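Local atomic coordinates of muramoyltetrapeptide carboxypeptidase (PDB entry 6UUK), a protein that probably acts as a serine-type carboxypeptidase of the S66 family, trimming muramoyl tetrapeptides of the cell wall. Residues K78-E83 against H190-M195. Residues are numbered along the deposited sequence; the frame is centred on the assembly and turned at random.
Sequences KSRGYE and HFDETM
Arg-80 and Asp-192 bring the two backbones nearest, their CA atoms 9.0 Å apart, the first in the turn that leads from helix 67-79 to strand 83-86, the second on helix 185-196. The long side chains of Arg-80 and Tyr-82 span the gap to the short one of Asp-192. Gly-81, with phi of 84°, is the first residue to leave helical geometry; the side chains before and after it both start out toward helix 185-196.

The salt bridge is side-on but falls on a single carboxylate oxygen. Arg-80 NE donates to Asp-192 OD2 at 2.8 Å in a fairly straight bond on the syn side, whereas Arg-80 NH2 reaches the same Asp-192 OD2 at 3.2 Å along a more bent path from above the carboxylate plane. A bend at chi3 (72°) of Arg-80 turns the edge of the guanidinium to this oxygen, and the two flat groups lie 50° apart. Arg-80 NH2 also bonds to Asn-189 OD1, three residues before Asp-192, so that two polar groups of one helix fix the guanidinium. Tyr-82 OH, in a poorly ordered ring, lies 3.4 Å from both Asp-192 OD1 and Asp-192 OD2, at angles unsuited to hydrogen bonding.

Phe-191 and Met-195 meanwhile pack inward on strand 147-150. The example is thus a surface salt bridge between a helix-to-strand turn and a second helix flanking the parallel part of the N-terminal domain's sheet, away from the predicted catalytic residues.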
# COMPACT_ATOMS: atom_id res chain seq x y z
N LYS B 78 -16.22 -13.22 -30.04
CA LYS B 78 -16.56 -13.72 -31.37
C LYS B 78 -17.79 -13.01 -31.92
O LYS B 78 -17.81 -12.60 -33.09
CB LYS B 78 -16.79 -15.23 -31.31
CG LYS B 78 -17.47 -15.80 -32.54
CD LYS B 78 -18.10 -17.15 -32.23
CE LYS B 78 -19.14 -17.03 -31.13
NZ LYS B 78 -19.77 -18.34 -30.80
N SER B 79 -18.83 -12.86 -31.09
CA SER B 79 -20.06 -12.23 -31.55
C SER B 79 -19.83 -10.77 -31.93
O SER B 79 -20.52 -10.25 -32.82
CB SER B 79 -21.13 -12.33 -30.47
OG SER B 79 -20.73 -11.66 -29.28
N ARG B 80 -18.89 -10.10 -31.29
CA ARG B 80 -18.55 -8.72 -31.64
C ARG B 80 -17.57 -8.64 -32.81
O ARG B 80 -17.19 -7.53 -33.19
CB ARG B 80 -17.99 -7.99 -30.42
CG ARG B 80 -18.92 -8.01 -29.21
CD ARG B 80 -18.43 -7.09 -28.11
NE ARG B 80 -18.61 -5.69 -28.45
CZ ARG B 80 -19.73 -5.00 -28.22
NH1 ARG B 80 -20.77 -5.59 -27.66
NH2 ARG B 80 -19.80 -3.72 -28.56
N GLY B 81 -17.16 -9.77 -33.37
CA GLY B 81 -16.34 -9.78 -34.57
C GLY B 81 -14.86 -9.61 -34.32
O GLY B 81 -14.27 -8.62 -34.77
N TYR B 82 -14.24 -10.56 -33.63
CA TYR B 82 -12.81 -10.51 -33.38
C TYR B 82 -12.24 -11.92 -33.39
O TYR B 82 -12.92 -12.89 -33.03
CB TYR B 82 -12.49 -9.82 -32.04
CG TYR B 82 -12.97 -8.38 -31.97
CD1 TYR B 82 -12.29 -7.37 -32.64
CD2 TYR B 82 -14.09 -8.04 -31.23
CE1 TYR B 82 -12.72 -6.06 -32.57
CE2 TYR B 82 -14.53 -6.73 -31.16
CZ TYR B 82 -13.84 -5.74 -31.84
OH TYR B 82 -14.27 -4.44 -31.77
N GLU B 83 -10.98 -12.03 -33.80
CA GLU B 83 -10.28 -13.30 -33.85
C GLU B 83 -9.55 -13.52 -32.53
O GLU B 83 -8.65 -12.75 -32.18
CB GLU B 83 -9.30 -13.33 -35.02
CG GLU B 83 -8.62 -14.67 -35.24
CD GLU B 83 -7.65 -14.64 -36.41
OE1 GLU B 83 -7.43 -13.55 -36.97
OE2 GLU B 83 -7.11 -15.71 -36.76
N HIS B 190 -17.50 1.46 -25.52
CA HIS B 190 -16.38 2.35 -25.28
C HIS B 190 -15.05 1.64 -25.52
O HIS B 190 -14.06 2.29 -25.91
CB HIS B 190 -16.43 2.92 -23.86
CG HIS B 190 -17.26 4.15 -23.74
ND1 HIS B 190 -16.72 5.42 -23.79
CD2 HIS B 190 -18.60 4.32 -23.56
CE1 HIS B 190 -17.69 6.32 -23.65
NE2 HIS B 190 -18.83 5.67 -23.51
N PHE B 191 -14.99 0.33 -25.28
CA PHE B 191 -13.76 -0.42 -25.52
C PHE B 191 -13.50 -0.57 -27.01
O PHE B 191 -12.39 -0.30 -27.49
CB PHE B 191 -13.84 -1.78 -24.84
CG PHE B 191 -12.74 -2.72 -25.24
CD1 PHE B 191 -11.45 -2.54 -24.77
CD2 PHE B 191 -13.00 -3.79 -26.09
CE1 PHE B 191 -10.44 -3.41 -25.14
CE2 PHE B 191 -11.99 -4.66 -26.46
CZ PHE B 191 -10.71 -4.47 -25.99
N ASP B 192 -14.51 -1.00 -27.78
CA ASP B 192 -14.34 -1.16 -29.21
C ASP B 192 -14.06 0.17 -29.90
O ASP B 192 -13.37 0.21 -30.93
CB ASP B 192 -15.57 -1.82 -29.82
CG ASP B 192 -15.80 -3.23 -29.30
OD1 ASP B 192 -14.95 -3.73 -28.54
OD2 ASP B 192 -16.84 -3.83 -29.66
N GLU B 193 -14.59 1.27 -29.35
CA GLU B 193 -14.39 2.57 -29.97
C GLU B 193 -12.94 3.04 -29.82
O GLU B 193 -12.35 3.55 -30.78
CB GLU B 193 -15.35 3.59 -29.38
CG GLU B 193 -15.35 4.94 -30.08
CD GLU B 193 -16.38 5.90 -29.50
OE1 GLU B 193 -16.90 5.61 -28.40
OE2 GLU B 193 -16.65 6.93 -30.14
N THR B 194 -12.37 2.88 -28.62
CA THR B 194 -11.00 3.32 -28.40
C THR B 194 -10.00 2.53 -29.24
O THR B 194 -8.97 3.07 -29.65
CB THR B 194 -10.65 3.21 -26.91
OG1 THR B 194 -11.68 3.81 -26.13
CG2 THR B 194 -9.33 3.91 -26.62
N MSE B 195 -10.30 1.26 -29.52
CA MSE B 195 -9.42 0.43 -30.32
C MSE B 195 -9.45 0.83 -31.80
O MSE B 195 -8.47 0.66 -32.52
CB MSE B 195 -9.79 -1.05 -30.19
CG MSE B 195 -9.79 -1.59 -28.76
SE MSE B 195 -8.07 -1.43 -27.86
CE MSE B 195 -8.42 0.18 -26.82